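Local coordinates for mundticin KS immunity protein (Enterococcus mundtii, PDB 2ZRR) that contributes to the self-protection of bacteriocin-producing Enterococcus mundtii, probably against its own mundticin KS, and folds as an antiparallel four-helix bundle, at residues V39-L44 against K106-I111; E55-V60 against N88-D93; K59-Y64 against S80-E85. One frame throughout, in Å; residues are numbered along the deposited sequence.

Interaction 1: residues V39-L44 against K106-I111; sequences VIITEL and KELMSI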
loop_
_atom_site.group_PDB
_atom_site.type_symbol
_atom_site.label_atom_id
_atom_site.label_comp_id
_atom_site.label_asym_id
_atom_site.label_seq_id
_atom_site.Cartn_x
_atom_site.Cartn_y
_atom_site.Cartn_z
ATOM N N VAL A 39 -7.858 3.614 3.906
ATOM C CA VAL A 39 -7.422 4.394 5.067
ATOM C C VAL A 39 -5.948 4.130 5.362
ATOM O O VAL A 39 -5.164 5.065 5.508
ATOM C CB VAL A 39 -8.275 4.054 6.321
ATOM C CG1 VAL A 39 -7.524 4.394 7.595
ATOM C CG2 VAL A 39 -9.577 4.809 6.264
ATOM N N ILE A 40 -5.565 2.857 5.434
ATOM C CA ILE A 40 -4.180 2.498 5.715
ATOM C C ILE A 40 -3.221 3.082 4.671
ATOM O O ILE A 40 -2.139 3.580 5.000
ATOM C CB ILE A 40 -4.010 0.968 5.757
ATOM C CG1 ILE A 40 -4.859 0.379 6.878
ATOM C CG2 ILE A 40 -2.556 0.601 5.984
ATOM C CD1 ILE A 40 -4.810 -1.137 6.929
ATOM N N ILE A 41 -3.613 3.022 3.405
ATOM C CA ILE A 41 -2.758 3.543 2.343
ATOM C C ILE A 41 -2.635 5.059 2.468
ATOM O O ILE A 41 -1.544 5.617 2.355
ATOM C CB ILE A 41 -3.315 3.146 0.943
ATOM C CG1 ILE A 41 -3.007 1.665 0.680
ATOM C CG2 ILE A 41 -2.696 4.026 -0.150
ATOM C CD1 ILE A 41 -4.112 0.914 -0.038
ATOM N N THR A 42 -3.751 5.725 2.721
ATOM C CA THR A 42 -3.734 7.175 2.874
ATOM C C THR A 42 -2.759 7.548 3.993
ATOM O O THR A 42 -1.883 8.385 3.818
ATOM C CB THR A 42 -5.145 7.697 3.208
ATOM O OG1 THR A 42 -6.046 7.348 2.147
ATOM C CG2 THR A 42 -5.135 9.198 3.383
ATOM N N GLU A 43 -2.915 6.895 5.140
ATOM C CA GLU A 43 -2.057 7.131 6.298
ATOM C C GLU A 43 -0.596 6.904 5.946
ATOM O O GLU A 43 0.266 7.726 6.257
ATOM C CB GLU A 43 -2.449 6.185 7.437
ATOM C CG GLU A 43 -3.811 6.478 8.017
ATOM C CD GLU A 43 -4.257 5.411 9.001
ATOM O OE1 GLU A 43 -3.737 4.272 8.933
ATOM O OE2 GLU A 43 -5.131 5.722 9.841
ATOM N N LEU A 44 -0.327 5.772 5.304
ATOM C CA LEU A 44 1.023 5.412 4.905
ATOM C C LEU A 44 1.665 6.441 3.982
ATOM O O LEU A 44 2.822 6.814 4.167
ATOM C CB LEU A 44 1.005 4.057 4.210
ATOM C CG LEU A 44 1.501 2.902 5.065
ATOM C CD1 LEU A 44 0.906 1.603 4.556
ATOM C CD2 LEU A 44 3.017 2.868 5.018
ATOM N N LYS A 106 2.083 -4.544 6.654
ATOM C CA LYS A 106 1.684 -5.912 6.999
ATOM C C LYS A 106 0.208 -5.943 7.371
ATOM O O LYS A 106 -0.515 -6.892 7.051
ATOM C CB LYS A 106 2.529 -6.431 8.172
ATOM C CG LYS A 106 4.003 -6.638 7.834
ATOM C CD LYS A 106 4.752 -7.384 8.933
ATOM C CE LYS A 106 5.580 -6.424 9.786
ATOM N NZ LYS A 106 6.941 -6.948 10.105
ATOM N N GLU A 107 -0.230 -4.890 8.052
ATOM C CA GLU A 107 -1.615 -4.753 8.471
ATOM C C GLU A 107 -2.484 -4.580 7.215
ATOM O O GLU A 107 -3.667 -4.933 7.194
ATOM C CB GLU A 107 -1.724 -3.547 9.404
ATOM C CG GLU A 107 -3.109 -2.975 9.598
ATOM C CD GLU A 107 -3.082 -1.704 10.436
ATOM O OE1 GLU A 107 -4.158 -1.107 10.679
ATOM O OE2 GLU A 107 -1.970 -1.306 10.851
ATOM N N LEU A 108 -1.884 -4.045 6.156
ATOM C CA LEU A 108 -2.601 -3.850 4.904
ATOM C C LEU A 108 -2.802 -5.211 4.238
ATOM O O LEU A 108 -3.927 -5.576 3.886
ATOM C CB LEU A 108 -1.811 -2.913 3.981
ATOM C CG LEU A 108 -2.382 -2.611 2.592
ATOM C CD1 LEU A 108 -3.763 -1.964 2.694
ATOM C CD2 LEU A 108 -1.419 -1.703 1.870
ATOM N N MET A 109 -1.713 -5.961 4.080
ATOM C CA MET A 109 -1.774 -7.290 3.465
ATOM C C MET A 109 -2.701 -8.210 4.260
ATOM O O MET A 109 -3.411 -9.043 3.696
ATOM C CB MET A 109 -0.373 -7.904 3.399
ATOM C CG MET A 109 0.327 -7.728 2.067
ATOM S SD MET A 109 0.213 -6.045 1.392
ATOM C CE MET A 109 -0.941 -6.297 0.037
ATOM N N SER A 110 -2.689 -8.047 5.578
ATOM C CA SER A 110 -3.522 -8.845 6.464
ATOM C C SER A 110 -5.009 -8.695 6.170
ATOM O O SER A 110 -5.803 -9.524 6.606
ATOM C CB SER A 110 -3.275 -8.455 7.921
ATOM O OG SER A 110 -4.452 -7.906 8.504
ATOM N N ILE A 111 -5.399 -7.638 5.463
ATOM C CA ILE A 111 -6.813 -7.456 5.155
ATOM C C ILE A 111 -7.210 -8.555 4.180
ATOM O O ILE A 111 -8.319 -9.100 4.252
ATOM C CB ILE A 111 -7.094 -6.076 4.535
ATOM C CG1 ILE A 111 -6.958 -5.001 5.609
ATOM C CG2 ILE A 111 -8.506 -6.033 3.968
ATOM C CD1 ILE A 111 -7.020 -3.594 5.073
#
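The first and last helices of the antiparallel four-helix bundle, 33-48 and 99-109, meet here through Ile40, with Ile41 beside it, packing against Glu107, Leu108 and Ile111. The nearest CA atoms, those of Ile40 and Leu108, are 6.6 Å apart, and no hydrogen bond crosses the gap. Ile40 works with two branches. Its CG2 lies 4.1 Å from Leu108 CB, while the longer arm, with CG1 anti to the carbonyl carbon (chi1 -62°) and then fully extended, pushes CD1 between Glu107 and Ile111. Glu107 offers that methyl the aliphatic part of its chain, CG standing 3.7 Å from Ile40 CD1; its carboxylate is held by Lys104 through a salt bridge at OE2. Leu108 divides its methyls over Ile41: Leu108 CD2 is 3.9 Å from Ile41 CG1, and Leu108 CD1 is near the terminal methyl of Ile41. Leu108 also touches Leu79 and Met82 of helix 75-90, and Ile41 rests on Leu65 and Leu68 of helix 55-70, so this buried seam faces the other two helices. Ile111 closes the contact tip to tip, its CD1 3.8 Å from Ile40 CD1.

Interaction 2: residues E55-V60 against N88-D93; sequences ESLRKV and NAIKKD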
loop_
_atom_site.group_PDB
_atom_site.type_symbol
_atom_site.label_atom_id
_atom_site.label_comp_id
_atom_site.label_asym_id
_atom_site.label_seq_id
_atom_site.Cartn_x
_atom_site.Cartn_y
_atom_site.Cartn_z
ATOM N N GLU A 55 10.064 6.902 -3.707
ATOM C CA GLU A 55 9.107 7.289 -4.744
ATOM C C GLU A 55 8.407 6.069 -5.346
ATOM O O GLU A 55 7.200 6.088 -5.591
ATOM C CB GLU A 55 9.802 8.101 -5.848
ATOM C CG GLU A 55 9.292 9.546 -5.985
ATOM C CD GLU A 55 7.896 9.748 -5.396
ATOM O OE1 GLU A 55 7.774 10.474 -4.383
ATOM O OE2 GLU A 55 6.920 9.180 -5.942
ATOM N N SER A 56 9.162 5.003 -5.571
ATOM C CA SER A 56 8.593 3.790 -6.144
ATOM C C SER A 56 7.494 3.211 -5.259
ATOM O O SER A 56 6.463 2.765 -5.755
ATOM C CB SER A 56 9.690 2.746 -6.359
ATOM O OG SER A 56 10.932 3.367 -6.660
ATOM N N LEU A 57 7.719 3.218 -3.947
ATOM C CA LEU A 57 6.738 2.690 -2.998
ATOM C C LEU A 57 5.494 3.564 -2.957
ATOM O O LEU A 57 4.374 3.061 -2.986
ATOM C CB LEU A 57 7.348 2.599 -1.594
ATOM C CG LEU A 57 6.507 1.906 -0.517
ATOM C CD1 LEU A 57 5.817 0.673 -1.100
ATOM C CD2 LEU A 57 7.407 1.513 0.647
ATOM N N ARG A 58 5.697 4.875 -2.886
ATOM C CA ARG A 58 4.588 5.815 -2.853
ATOM C C ARG A 58 3.804 5.661 -4.143
ATOM O O ARG A 58 2.585 5.796 -4.157
ATOM C CB ARG A 58 5.104 7.247 -2.736
ATOM C CG ARG A 58 5.931 7.533 -1.488
ATOM C CD ARG A 58 6.304 9.012 -1.401
ATOM N NE ARG A 58 5.180 9.875 -1.764
ATOM C CZ ARG A 58 4.225 10.245 -0.920
ATOM N NH1 ARG A 58 4.264 9.825 0.339
ATOM N NH2 ARG A 58 3.226 11.016 -1.331
ATOM N N LYS A 59 4.519 5.374 -5.226
ATOM C CA LYS A 59 3.895 5.185 -6.530
ATOM C C LYS A 59 2.904 4.017 -6.469
ATOM O O LYS A 59 1.722 4.180 -6.781
ATOM C CB LYS A 59 4.974 4.916 -7.591
ATOM C CG LYS A 59 4.750 5.622 -8.923
ATOM C CD LYS A 59 5.157 7.091 -8.867
ATOM C CE LYS A 59 6.012 7.453 -10.065
ATOM N NZ LYS A 59 7.321 6.736 -10.057
ATOM N N VAL A 60 3.392 2.843 -6.061
ATOM C CA VAL A 60 2.562 1.645 -5.938
ATOM C C VAL A 60 1.392 1.924 -5.008
ATOM O O VAL A 60 0.237 1.647 -5.331
ATOM C CB VAL A 60 3.356 0.477 -5.337
ATOM C CG1 VAL A 60 2.418 -0.684 -5.022
ATOM C CG2 VAL A 60 4.461 0.054 -6.289
ATOM N N ASN A 88 8.985 -5.872 -5.069
ATOM C CA ASN A 88 10.073 -5.407 -5.925
ATOM C C ASN A 88 10.327 -3.905 -5.873
ATOM O O ASN A 88 11.236 -3.407 -6.534
ATOM C CB ASN A 88 9.815 -5.829 -7.371
ATOM C CG ASN A 88 8.752 -6.904 -7.483
ATOM O OD1 ASN A 88 7.833 -6.797 -8.291
ATOM N ND2 ASN A 88 8.872 -7.949 -6.669
ATOM N N ALA A 89 9.525 -3.188 -5.090
ATOM C CA ALA A 89 9.675 -1.741 -4.943
ATOM C C ALA A 89 10.363 -1.441 -3.614
ATOM O O ALA A 89 11.204 -0.546 -3.515
ATOM C CB ALA A 89 8.306 -1.062 -4.988
ATOM N N ILE A 90 9.992 -2.207 -2.594
ATOM C CA ILE A 90 10.551 -2.049 -1.263
ATOM C C ILE A 90 12.055 -2.333 -1.270
ATOM O O ILE A 90 12.815 -1.717 -0.524
ATOM C CB ILE A 90 9.830 -2.992 -0.270
ATOM C CG1 ILE A 90 9.987 -2.464 1.152
ATOM C CG2 ILE A 90 10.357 -4.409 -0.413
ATOM C CD1 ILE A 90 8.874 -1.541 1.565
ATOM N N LYS A 91 12.479 -3.260 -2.124
ATOM C CA LYS A 91 13.891 -3.615 -2.222
ATOM C C LYS A 91 14.570 -2.970 -3.429
ATOM O O LYS A 91 15.750 -3.211 -3.686
ATOM C CB LYS A 91 14.054 -5.137 -2.302
ATOM C CG LYS A 91 12.777 -5.890 -2.629
ATOM C CD LYS A 91 12.473 -6.940 -1.575
ATOM C CE LYS A 91 13.454 -8.101 -1.662
ATOM N NZ LYS A 91 13.135 -9.196 -0.700
ATOM N N LYS A 92 13.824 -2.158 -4.172
ATOM C CA LYS A 92 14.377 -1.480 -5.338
ATOM C C LYS A 92 15.501 -0.598 -4.844
ATOM O O LYS A 92 16.671 -0.969 -4.905
ATOM C CB LYS A 92 13.314 -0.614 -6.019
ATOM C CG LYS A 92 13.881 0.447 -6.956
ATOM C CD LYS A 92 12.774 1.209 -7.661
ATOM C CE LYS A 92 12.951 1.166 -9.171
ATOM N NZ LYS A 92 11.644 1.227 -9.883
ATOM N N ASP A 93 15.130 0.574 -4.346
ATOM C CA ASP A 93 16.107 1.509 -3.820
ATOM C C ASP A 93 16.454 1.069 -2.408
ATOM O O ASP A 93 17.248 1.711 -1.718
ATOM C CB ASP A 93 15.531 2.923 -3.801
ATOM C CG ASP A 93 16.183 3.827 -4.826
ATOM O OD1 ASP A 93 17.250 3.451 -5.356
ATOM O OD2 ASP A 93 15.629 4.913 -5.101
#
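Ser56, Leu57 and Val60, near the start of helix 55-70, pack against Ala89, Ile90 and Lys92, where helix 75-90 gives way to a loop. The backbones are close, Leu57 CA lying 5.7 Å from Ala89 CA, and the short side chain of Ala89 suits that spacing. The apolar group comes first. Ala89 CB points at the facing helix and sits among three residues: Val60 CG2 at 4.2 Å from Ala89 CB, the CB of Ser56 at nearly the same range, and the backbone N of Leu57. On one flank Leu57 and Ile90 run alongside each other with their ends in the same direction, Leu57 CD2 3.5 Å from Ile90 CD1. Ile90 leaves its backbone heading away from helix 55-70, yet with CG1 anti to the backbone N (chi1 -157°) and chi2 near 91°, its CD1 comes back to Leu57.

The second group is polar only in part. Lys92, exposed to solvent, passes Ser56 with its aliphatic chain, and CD is the close point, 3.0 Å from Ser56 OG. This is a tight carbon-oxygen approach, its exact length doubtful, and no hydrogen bond joins the two segments.

Within the bundle this contact lies at one end of the pair formed by helices 55-70 and 75-90. Leu57 also touches Val95, and Ile90 touches Leu97, both in the loop leading to helix 99-109, while Leu57 and Val60 reach back to Ile86 of helix 75-90.

Interaction 3: residues K59-Y64 against S80-E85; sequences KVLGSY and SRMNIE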
loop_
_atom_site.group_PDB
_atom_site.type_symbol
_atom_site.label_atom_id
_atom_site.label_comp_id
_atom_site.label_asym_id
_atom_site.label_seq_id
_atom_site.Cartn_x
_atom_site.Cartn_y
_atom_site.Cartn_z
ATOM N N LYS A 59 4.519 5.374 -5.226
ATOM C CA LYS A 59 3.895 5.185 -6.530
ATOM C C LYS A 59 2.904 4.017 -6.469
ATOM O O LYS A 59 1.722 4.180 -6.781
ATOM C CB LYS A 59 4.974 4.916 -7.591
ATOM C CG LYS A 59 4.750 5.622 -8.923
ATOM C CD LYS A 59 5.157 7.091 -8.867
ATOM C CE LYS A 59 6.012 7.453 -10.065
ATOM N NZ LYS A 59 7.321 6.736 -10.057
ATOM N N VAL A 60 3.392 2.843 -6.061
ATOM C CA VAL A 60 2.562 1.645 -5.938
ATOM C C VAL A 60 1.392 1.924 -5.008
ATOM O O VAL A 60 0.237 1.647 -5.331
ATOM C CB VAL A 60 3.356 0.477 -5.337
ATOM C CG1 VAL A 60 2.418 -0.684 -5.022
ATOM C CG2 VAL A 60 4.461 0.054 -6.289
ATOM N N LEU A 61 1.704 2.467 -3.840
ATOM C CA LEU A 61 0.685 2.787 -2.856
ATOM C C LEU A 61 -0.345 3.707 -3.461
ATOM O O LEU A 61 -1.546 3.480 -3.316
ATOM C CB LEU A 61 1.316 3.474 -1.651
ATOM C CG LEU A 61 2.239 2.577 -0.828
ATOM C CD1 LEU A 61 2.911 3.397 0.266
ATOM C CD2 LEU A 61 1.431 1.428 -0.233
ATOM N N GLY A 62 0.136 4.755 -4.129
ATOM C CA GLY A 62 -0.755 5.723 -4.746
ATOM C C GLY A 62 -1.572 5.083 -5.844
ATOM O O GLY A 62 -2.769 5.337 -5.978
ATOM N N SER A 63 -0.924 4.228 -6.622
ATOM C CA SER A 63 -1.604 3.542 -7.710
ATOM C C SER A 63 -2.728 2.629 -7.206
ATOM O O SER A 63 -3.832 2.627 -7.760
ATOM C CB SER A 63 -0.603 2.722 -8.523
ATOM O OG SER A 63 -1.273 1.717 -9.273
ATOM N N TYR A 64 -2.462 1.855 -6.156
ATOM C CA TYR A 64 -3.491 0.960 -5.649
ATOM C C TYR A 64 -4.611 1.660 -4.909
ATOM O O TYR A 64 -5.734 1.145 -4.845
ATOM C CB TYR A 64 -2.861 -0.140 -4.806
ATOM C CG TYR A 64 -2.401 -1.254 -5.696
ATOM C CD1 TYR A 64 -1.142 -1.215 -6.290
ATOM C CD2 TYR A 64 -3.262 -2.300 -6.033
ATOM C CE1 TYR A 64 -0.749 -2.189 -7.205
ATOM C CE2 TYR A 64 -2.885 -3.278 -6.946
ATOM C CZ TYR A 64 -1.626 -3.218 -7.534
ATOM O OH TYR A 64 -1.247 -4.183 -8.453
ATOM N N SER A 80 -3.834 -8.613 -3.563
ATOM C CA SER A 80 -2.935 -9.729 -3.831
ATOM C C SER A 80 -1.939 -9.295 -4.912
ATOM O O SER A 80 -0.754 -9.644 -4.868
ATOM C CB SER A 80 -3.736 -10.945 -4.306
ATOM O OG SER A 80 -4.727 -11.303 -3.358
ATOM N N ARG A 81 -2.437 -8.520 -5.874
ATOM C CA ARG A 81 -1.620 -8.007 -6.973
ATOM C C ARG A 81 -0.683 -6.911 -6.460
ATOM O O ARG A 81 0.450 -6.764 -6.928
ATOM C CB ARG A 81 -2.531 -7.463 -8.084
ATOM C CG ARG A 81 -3.215 -8.569 -8.895
ATOM C CD ARG A 81 -4.354 -8.072 -9.785
ATOM N NE ARG A 81 -4.738 -9.097 -10.761
ATOM C CZ ARG A 81 -5.739 -8.992 -11.634
ATOM N NH1 ARG A 81 -6.488 -7.900 -11.680
ATOM N NH2 ARG A 81 -5.991 -9.993 -12.467
ATOM N N MET A 82 -1.162 -6.152 -5.482
ATOM C CA MET A 82 -0.384 -5.073 -4.897
ATOM C C MET A 82 0.713 -5.639 -4.026
ATOM O O MET A 82 1.838 -5.151 -4.033
ATOM C CB MET A 82 -1.282 -4.177 -4.052
ATOM C CG MET A 82 -0.519 -3.231 -3.142
ATOM S SD MET A 82 -1.606 -2.350 -2.009
ATOM C CE MET A 82 -0.562 -0.966 -1.588
ATOM N N ASN A 83 0.363 -6.665 -3.263
ATOM C CA ASN A 83 1.304 -7.320 -2.369
ATOM C C ASN A 83 2.568 -7.647 -3.143
ATOM O O ASN A 83 3.680 -7.448 -2.656
ATOM C CB ASN A 83 0.677 -8.602 -1.812
ATOM C CG ASN A 83 1.636 -9.399 -0.946
ATOM O OD1 ASN A 83 2.595 -8.857 -0.390
ATOM N ND2 ASN A 83 1.377 -10.699 -0.824
ATOM N N ILE A 84 2.390 -8.145 -4.360
ATOM C CA ILE A 84 3.522 -8.491 -5.197
ATOM C C ILE A 84 4.310 -7.232 -5.550
ATOM O O ILE A 84 5.533 -7.182 -5.398
ATOM C CB ILE A 84 3.041 -9.185 -6.481
ATOM C CG1 ILE A 84 2.420 -10.537 -6.127
ATOM C CG2 ILE A 84 4.200 -9.369 -7.450
ATOM C CD1 ILE A 84 3.324 -11.431 -5.286
ATOM N N GLU A 85 3.597 -6.210 -6.008
ATOM C CA GLU A 85 4.208 -4.945 -6.387
ATOM C C GLU A 85 5.067 -4.305 -5.299
ATOM O O GLU A 85 6.189 -3.889 -5.567
ATOM C CB GLU A 85 3.126 -3.964 -6.812
ATOM C CG GLU A 85 3.263 -3.489 -8.230
ATOM C CD GLU A 85 1.974 -2.906 -8.753
ATOM O OE1 GLU A 85 1.848 -1.662 -8.771
ATOM O OE2 GLU A 85 1.088 -3.695 -9.145
#
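A very short hydrogen bond, 2.5 Å from Tyr64 OH to Glu85 OE2, is the striking feature where helices 55-70 and 75-90 run side by side in the four-helix bundle. The phenol is the donor, and the carboxylate sits at the ring's edge, its plane turned 56° from that of the ring. The exact length of so short a bond should be taken with caution. Met82 covers one face of the same ring: its CB stands 3.3 Å from the ring centroid, only 9° off the normal, a CH-pi contact. Met82 runs on extended past the ring, which places SD in an oblique Met-aromatic contact at 4.6 Å from the Tyr64 ring centroid. Its terminal methyl goes on to Leu61, where Met82 CE and Leu61 CD2 are tightly packed at 3.4 Å. Beside the carboxylate, Val60 CG1 rests 3.8 Å from Glu85 CB. The two helical segments are nearly antiparallel, at 168°, with axes 10.3 Å apart. Lys67 adds a cation-pi contact to Tyr64, Leu61 leans on Leu45 and Leu48 of helix 33-48, and Asn83 meets Met109 of helix 99-109, so all four helices converge around this contact.

Overall arrangement
All three contacts belong to a single helical bundle. Interactions 2 and 3 both join helices 55-70 and 75-90, overlap at Lys59 and Val60, of which Val60 takes part in both contacts, and have centres about 9 Å apart, so they read as successive levels of one antiparallel interface. Interaction 1 pairs the outer helices in sequence, 33-48 and 99-109, and thus encloses the other two along the chain. Its centre lies about 11 Å from that of interaction 3, and they touch: Leu108 CD2 is 3.6 Å from Met82 CE. Interaction 2, about 15 Å away between centres, does not touch it. Interactions 1 and 3 therefore adjoin in the interior of the bundle.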